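Long-range contact in acyl-CoA dehydrogenase FadE3 (Mycobacterium smegmatis, PDB 4IV6), which belongs to the acyl-CoA dehydrogenase family of flavoproteins and binds dihydroflavine-adenine dinucleotide in a tetrameric assembly: residues 314-328 and 369-383. Numbering follows the deposited sequence.
Sequences RCDMEAGMAKLFASE and NEIQRNVIAKQLVAR. With FDA (dihydroflavine-adenine dinucleotide), chain D.
Arg383, at the end of helix 369-383, reaches across to the first turn of helix 316-340, while Asn369, at the start of its own helix, meets Lys323 to Glu328 at the other end of this antiparallel helix pair (147° between axes) in the C-terminal helical domain of the acyl-CoA dehydrogenase fold. The guanidinium of Arg383 grips Glu318 end-on, NH1 to OE2 at 2.8 Å and NH2 to OE1, while NH2 also gives a bond to Asp316 OD1. Two carboxylates probably outweigh the like charge of Arg314, whose guanidinium lies flat on Arg383, planes 14° apart; Asp387 forms a salt bridge with Arg314 from beyond the pair. Met317 CB lies over the rim of the opposite face of the Arg383 guanidinium.

Between these ends the middle is mostly apolar, flanked by the amides of Gln372 and Gln379. With CG anti to the backbone N, Met317 extends across Leu380, its SD 3.6 Å from CD2. Met321 CE rests on Ile376 CG2, and Leu324 is a knob among Asn369, Gln372, Arg373 and Ile376. Gly320, lacking a side chain, lets the Gln372 amide lie against its backbone, NE2 3.4 Å from CA.

Ile371 and Glu370 of the same helix border dihydroflavine-adenine dinucleotide: Ile371 CD1 touches the adenine, and Glu370 OE1 accepts a bond from the ribose hydroxyl O2B.

Asn369 suits the buried far end because its amide both accepts and donates. OD1 takes a bond from Lys323 NZ, which also bonds Gly367 and Met362 carbonyls. In the amide plane, ND2 gives one hydrogen to Glu328 OE2 at 2.8 Å and the other to Ser327 OG at 2.9 Å, almost straight at 172°.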
# COMPACT_ATOMS: atom_id res chain seq x y z
N ARG B 314 -25.21 -18.79 5.02
CA ARG B 314 -24.41 -18.60 3.82
C ARG B 314 -23.03 -18.05 4.20
O ARG B 314 -22.91 -17.13 5.00
CB ARG B 314 -25.11 -17.69 2.82
CG ARG B 314 -25.40 -16.29 3.34
CD ARG B 314 -26.50 -15.70 2.47
NE ARG B 314 -26.66 -14.26 2.63
CZ ARG B 314 -27.30 -13.49 1.75
NH1 ARG B 314 -27.84 -14.02 0.65
NH2 ARG B 314 -27.38 -12.18 1.96
N CYS B 315 -22.00 -18.68 3.66
CA CYS B 315 -20.62 -18.38 4.03
C CYS B 315 -19.68 -18.48 2.85
O CYS B 315 -18.46 -18.44 3.05
CB CYS B 315 -20.17 -19.38 5.10
SG CYS B 315 -20.18 -21.05 4.40
N ASP B 316 -20.22 -18.61 1.62
CA ASP B 316 -19.36 -18.83 0.47
C ASP B 316 -18.50 -17.59 0.16
O ASP B 316 -17.29 -17.70 -0.04
CB ASP B 316 -20.16 -19.34 -0.76
CG ASP B 316 -21.27 -18.40 -1.21
OD1 ASP B 316 -21.57 -17.36 -0.57
OD2 ASP B 316 -21.86 -18.72 -2.26
N MET B 317 -19.11 -16.42 0.17
CA MET B 317 -18.38 -15.17 -0.03
C MET B 317 -17.42 -14.90 1.14
O MET B 317 -16.29 -14.47 0.96
CB MET B 317 -19.35 -14.01 -0.20
CG MET B 317 -18.68 -12.65 -0.42
SD MET B 317 -19.92 -11.34 -0.60
CE MET B 317 -20.30 -10.94 1.08
N GLU B 318 -17.89 -15.16 2.35
CA GLU B 318 -17.12 -14.87 3.55
C GLU B 318 -15.85 -15.75 3.62
O GLU B 318 -14.79 -15.28 4.01
CB GLU B 318 -18.01 -15.04 4.79
CG GLU B 318 -19.10 -13.97 4.89
CD GLU B 318 -20.39 -14.26 4.13
OE1 GLU B 318 -20.47 -15.22 3.29
OE2 GLU B 318 -21.33 -13.46 4.37
N ALA B 319 -15.97 -17.01 3.20
CA ALA B 319 -14.81 -17.89 3.08
C ALA B 319 -13.76 -17.38 2.09
O ALA B 319 -12.57 -17.42 2.37
CB ALA B 319 -15.23 -19.30 2.74
N GLY B 320 -14.20 -16.92 0.92
CA GLY B 320 -13.29 -16.32 -0.06
C GLY B 320 -12.64 -15.04 0.47
O GLY B 320 -11.44 -14.80 0.26
N MET B 321 -13.42 -14.22 1.18
CA MET B 321 -12.88 -13.01 1.80
C MET B 321 -11.80 -13.36 2.84
O MET B 321 -10.74 -12.71 2.91
CB MET B 321 -13.97 -12.17 2.43
CG MET B 321 -14.86 -11.50 1.39
SD MET B 321 -16.13 -10.50 2.16
CE MET B 321 -16.61 -9.43 0.78
N ALA B 322 -12.06 -14.42 3.61
CA ALA B 322 -11.12 -14.84 4.62
C ALA B 322 -9.82 -15.28 3.96
O ALA B 322 -8.72 -14.92 4.41
CB ALA B 322 -11.71 -15.98 5.46
N LYS B 323 -9.94 -16.04 2.87
CA LYS B 323 -8.75 -16.53 2.17
C LYS B 323 -7.96 -15.38 1.57
O LYS B 323 -6.74 -15.32 1.68
CB LYS B 323 -9.19 -17.54 1.10
CG LYS B 323 -8.06 -18.29 0.39
CD LYS B 323 -7.47 -17.50 -0.78
CE LYS B 323 -6.63 -18.44 -1.65
NZ LYS B 323 -6.03 -17.74 -2.80
N LEU B 324 -8.65 -14.46 0.90
CA LEU B 324 -8.02 -13.31 0.27
C LEU B 324 -7.33 -12.43 1.31
O LEU B 324 -6.15 -12.12 1.20
CB LEU B 324 -9.06 -12.48 -0.49
CG LEU B 324 -8.56 -11.18 -1.16
CD1 LEU B 324 -7.55 -11.50 -2.25
CD2 LEU B 324 -9.75 -10.44 -1.72
N PHE B 325 -8.07 -12.05 2.35
CA PHE B 325 -7.50 -11.16 3.34
C PHE B 325 -6.34 -11.80 4.11
O PHE B 325 -5.30 -11.17 4.33
CB PHE B 325 -8.57 -10.68 4.33
CG PHE B 325 -8.09 -9.56 5.21
CD1 PHE B 325 -8.05 -8.27 4.73
CD2 PHE B 325 -7.64 -9.81 6.50
CE1 PHE B 325 -7.59 -7.22 5.53
CE2 PHE B 325 -7.16 -8.78 7.30
CZ PHE B 325 -7.14 -7.49 6.82
N ALA B 326 -6.53 -13.04 4.55
CA ALA B 326 -5.51 -13.67 5.38
C ALA B 326 -4.22 -13.92 4.59
O ALA B 326 -3.12 -13.75 5.12
CB ALA B 326 -6.02 -14.99 5.98
N SER B 327 -4.34 -14.39 3.36
CA SER B 327 -3.17 -14.69 2.53
C SER B 327 -2.36 -13.43 2.19
O SER B 327 -1.10 -13.46 2.26
CB SER B 327 -3.58 -15.44 1.26
OG SER B 327 -4.37 -14.66 0.39
N GLU B 328 -3.04 -12.33 1.87
CA GLU B 328 -2.34 -11.06 1.59
C GLU B 328 -1.69 -10.55 2.88
O GLU B 328 -0.52 -10.11 2.88
CB GLU B 328 -3.30 -10.00 1.04
CG GLU B 328 -3.83 -10.31 -0.34
CD GLU B 328 -2.75 -10.33 -1.41
OE1 GLU B 328 -1.76 -9.59 -1.31
OE2 GLU B 328 -2.89 -11.06 -2.40
N ASN B 369 -5.38 -15.14 -6.07
CA ASN B 369 -6.11 -14.04 -5.50
C ASN B 369 -6.81 -13.16 -6.55
O ASN B 369 -7.82 -12.54 -6.23
CB ASN B 369 -5.26 -13.27 -4.50
CG ASN B 369 -5.24 -13.95 -3.13
OD1 ASN B 369 -5.95 -14.93 -2.90
ND2 ASN B 369 -4.38 -13.47 -2.25
N GLU B 370 -6.33 -13.16 -7.81
CA GLU B 370 -7.06 -12.47 -8.88
C GLU B 370 -8.40 -13.18 -9.13
O GLU B 370 -9.46 -12.53 -9.19
CB GLU B 370 -6.26 -12.36 -10.17
CG GLU B 370 -4.95 -11.53 -10.05
CD GLU B 370 -3.85 -12.23 -9.28
OE1 GLU B 370 -3.79 -13.47 -9.29
OE2 GLU B 370 -3.04 -11.52 -8.61
N ILE B 371 -8.38 -14.50 -9.23
CA ILE B 371 -9.63 -15.23 -9.40
C ILE B 371 -10.53 -15.03 -8.17
O ILE B 371 -11.73 -14.83 -8.30
CB ILE B 371 -9.44 -16.74 -9.65
CG1 ILE B 371 -8.70 -16.97 -10.97
CG2 ILE B 371 -10.79 -17.46 -9.64
CD1 ILE B 371 -9.38 -16.40 -12.19
N GLN B 372 -9.93 -15.06 -7.00
CA GLN B 372 -10.72 -14.90 -5.78
C GLN B 372 -11.46 -13.52 -5.74
O GLN B 372 -12.61 -13.44 -5.31
CB GLN B 372 -9.82 -15.08 -4.57
CG GLN B 372 -10.56 -15.08 -3.25
CD GLN B 372 -11.54 -16.22 -3.15
OE1 GLN B 372 -11.17 -17.34 -2.83
NE2 GLN B 372 -12.83 -15.93 -3.44
N ARG B 373 -10.79 -12.45 -6.17
CA ARG B 373 -11.47 -11.13 -6.20
C ARG B 373 -12.60 -11.13 -7.20
O ARG B 373 -13.65 -10.55 -6.93
CB ARG B 373 -10.51 -9.99 -6.58
CG ARG B 373 -9.46 -9.68 -5.54
CD ARG B 373 -8.82 -8.31 -5.76
NE ARG B 373 -7.88 -8.02 -4.67
CZ ARG B 373 -6.63 -8.49 -4.62
NH1 ARG B 373 -6.13 -9.26 -5.58
NH2 ARG B 373 -5.86 -8.17 -3.59
N ASN B 374 -12.39 -11.75 -8.37
CA ASN B 374 -13.48 -11.86 -9.37
C ASN B 374 -14.70 -12.53 -8.76
O ASN B 374 -15.84 -12.11 -9.00
CB ASN B 374 -13.07 -12.69 -10.60
CG ASN B 374 -12.03 -12.02 -11.48
OD1 ASN B 374 -11.81 -10.77 -11.46
ND2 ASN B 374 -11.39 -12.85 -12.29
N VAL B 375 -14.46 -13.59 -8.00
CA VAL B 375 -15.55 -14.40 -7.44
C VAL B 375 -16.29 -13.57 -6.40
O VAL B 375 -17.51 -13.54 -6.37
CB VAL B 375 -14.99 -15.69 -6.81
CG1 VAL B 375 -16.01 -16.36 -5.90
CG2 VAL B 375 -14.57 -16.69 -7.90
N ILE B 376 -15.52 -12.85 -5.58
CA ILE B 376 -16.07 -11.99 -4.53
C ILE B 376 -16.91 -10.84 -5.11
O ILE B 376 -18.01 -10.56 -4.61
CB ILE B 376 -14.95 -11.48 -3.61
CG1 ILE B 376 -14.43 -12.64 -2.72
CG2 ILE B 376 -15.43 -10.36 -2.69
CD1 ILE B 376 -13.11 -12.34 -2.09
N ALA B 377 -16.44 -10.22 -6.20
CA ALA B 377 -17.20 -9.12 -6.82
C ALA B 377 -18.59 -9.59 -7.28
O ALA B 377 -19.59 -8.94 -7.06
CB ALA B 377 -16.44 -8.49 -7.97
N LYS B 378 -18.61 -10.75 -7.91
CA LYS B 378 -19.83 -11.33 -8.43
C LYS B 378 -20.78 -11.69 -7.28
O LYS B 378 -22.00 -11.44 -7.37
CB LYS B 378 -19.47 -12.56 -9.27
CG LYS B 378 -20.62 -13.20 -10.01
CD LYS B 378 -20.08 -14.26 -10.96
CE LYS B 378 -21.06 -15.42 -11.10
NZ LYS B 378 -22.23 -15.03 -11.93
N GLN B 379 -20.22 -12.26 -6.21
CA GLN B 379 -20.97 -12.61 -5.01
C GLN B 379 -21.53 -11.36 -4.32
O GLN B 379 -22.70 -11.34 -3.91
CB GLN B 379 -20.11 -13.43 -4.02
CG GLN B 379 -19.82 -14.87 -4.48
CD GLN B 379 -18.66 -15.52 -3.73
OE1 GLN B 379 -17.76 -14.83 -3.21
NE2 GLN B 379 -18.66 -16.85 -3.68
N LEU B 380 -20.73 -10.31 -4.22
CA LEU B 380 -21.24 -9.07 -3.65
C LEU B 380 -22.45 -8.55 -4.39
O LEU B 380 -23.41 -8.10 -3.77
CB LEU B 380 -20.16 -7.99 -3.60
CG LEU B 380 -19.12 -8.18 -2.51
CD1 LEU B 380 -17.90 -7.36 -2.81
CD2 LEU B 380 -19.69 -7.83 -1.13
N VAL B 381 -22.42 -8.62 -5.71
CA VAL B 381 -23.54 -8.19 -6.54
C VAL B 381 -24.77 -9.11 -6.38
O VAL B 381 -25.90 -8.64 -6.26
CB VAL B 381 -23.09 -8.02 -8.01
CG1 VAL B 381 -24.31 -7.93 -8.96
CG2 VAL B 381 -22.20 -6.79 -8.11
N ALA B 382 -24.52 -10.41 -6.33
CA ALA B 382 -25.59 -11.39 -6.18
C ALA B 382 -26.30 -11.16 -4.85
O ALA B 382 -27.51 -11.22 -4.76
CB ALA B 382 -25.04 -12.80 -6.23
N ARG B 383 -25.51 -10.90 -3.82
CA ARG B 383 -26.01 -10.67 -2.48
C ARG B 383 -26.56 -9.30 -2.19
O ARG B 383 -27.39 -9.16 -1.30
CB ARG B 383 -24.89 -10.91 -1.49
CG ARG B 383 -24.42 -12.36 -1.52
CD ARG B 383 -24.43 -12.84 -0.13
NE ARG B 383 -23.74 -14.09 0.07
CZ ARG B 383 -23.06 -14.35 1.17
NH1 ARG B 383 -23.01 -13.45 2.13
NH2 ARG B 383 -22.48 -15.53 1.31
PA FDA D . -3.21 -19.29 -14.50
O1A FDA D . -4.68 -19.65 -14.47
O2A FDA D . -2.37 -19.65 -15.69
O5B FDA D . -3.10 -17.72 -14.24
C5B FDA D . -1.86 -16.98 -14.40
C4B FDA D . -2.09 -15.52 -13.97
O4B FDA D . -3.21 -14.94 -14.67
C3B FDA D . -2.45 -15.40 -12.50
O3B FDA D . -2.02 -14.11 -12.01
C2B FDA D . -3.96 -15.51 -12.54
O2B FDA D . -4.62 -14.96 -11.40
C1B FDA D . -4.26 -14.67 -13.76
N9A FDA D . -5.58 -14.97 -14.37
C8A FDA D . -5.89 -16.09 -15.06
N7A FDA D . -7.16 -16.01 -15.52
C5A FDA D . -7.66 -14.82 -15.12
C6A FDA D . -8.92 -14.11 -15.25
N6A FDA D . -9.92 -14.67 -15.93
N1A FDA D . -9.07 -12.89 -14.68
C2A FDA D . -8.05 -12.31 -14.03
N3A FDA D . -6.85 -12.91 -13.86
C4A FDA D . -6.61 -14.12 -14.38
N1 FDA D . -4.16 -27.65 -7.70
C2 FDA D . -4.85 -28.76 -7.47
O2 FDA D . -5.77 -29.07 -8.26
N3 FDA D . -4.61 -29.56 -6.42
C4 FDA D . -3.65 -29.34 -5.53
O4 FDA D . -3.44 -30.14 -4.58
C4X FDA D . -2.84 -28.11 -5.68
N5 FDA D . -1.82 -27.79 -4.86
C5X FDA D . -0.87 -26.92 -5.29
C6 FDA D . 0.39 -26.86 -4.69
C7 FDA D . 1.36 -25.95 -5.10
C7M FDA D . 2.72 -25.92 -4.47
C8 FDA D . 1.06 -25.04 -6.13
C8M FDA D . 2.03 -24.00 -6.65
C9 FDA D . -0.19 -25.10 -6.74
C9A FDA D . -1.15 -26.04 -6.34
N10 FDA D . -2.40 -26.09 -7.01
C10 FDA D . -3.14 -27.28 -6.87
C1' FDA D . -2.48 -25.42 -8.31
C2' FDA D . -3.09 -24.05 -8.08
O2' FDA D . -4.46 -24.16 -7.67
C3' FDA D . -2.96 -23.24 -9.37
O3' FDA D . -1.61 -22.80 -9.47
C4' FDA D . -3.87 -22.03 -9.41
O4' FDA D . -5.17 -22.54 -9.77
C5' FDA D . -3.44 -21.03 -10.50
O5' FDA D . -3.27 -21.73 -11.71
P FDA D . -2.23 -21.37 -12.84
O1P FDA D . -2.63 -22.29 -13.98
O2P FDA D . -0.84 -21.45 -12.29
O3P FDA D . -2.57 -19.82 -13.14
O HOH W 1 -28.84 -11.03 0.08
O HOH W 2 -15.71 -16.57 -2.36
O HOH W 3 -22.98 -15.82 -2.23
O HOH W 4 -20.58 -18.69 -4.76
O HOH W 5 -8.94 -18.52 -3.92
O HOH W 6 -3.72 -9.35 -4.34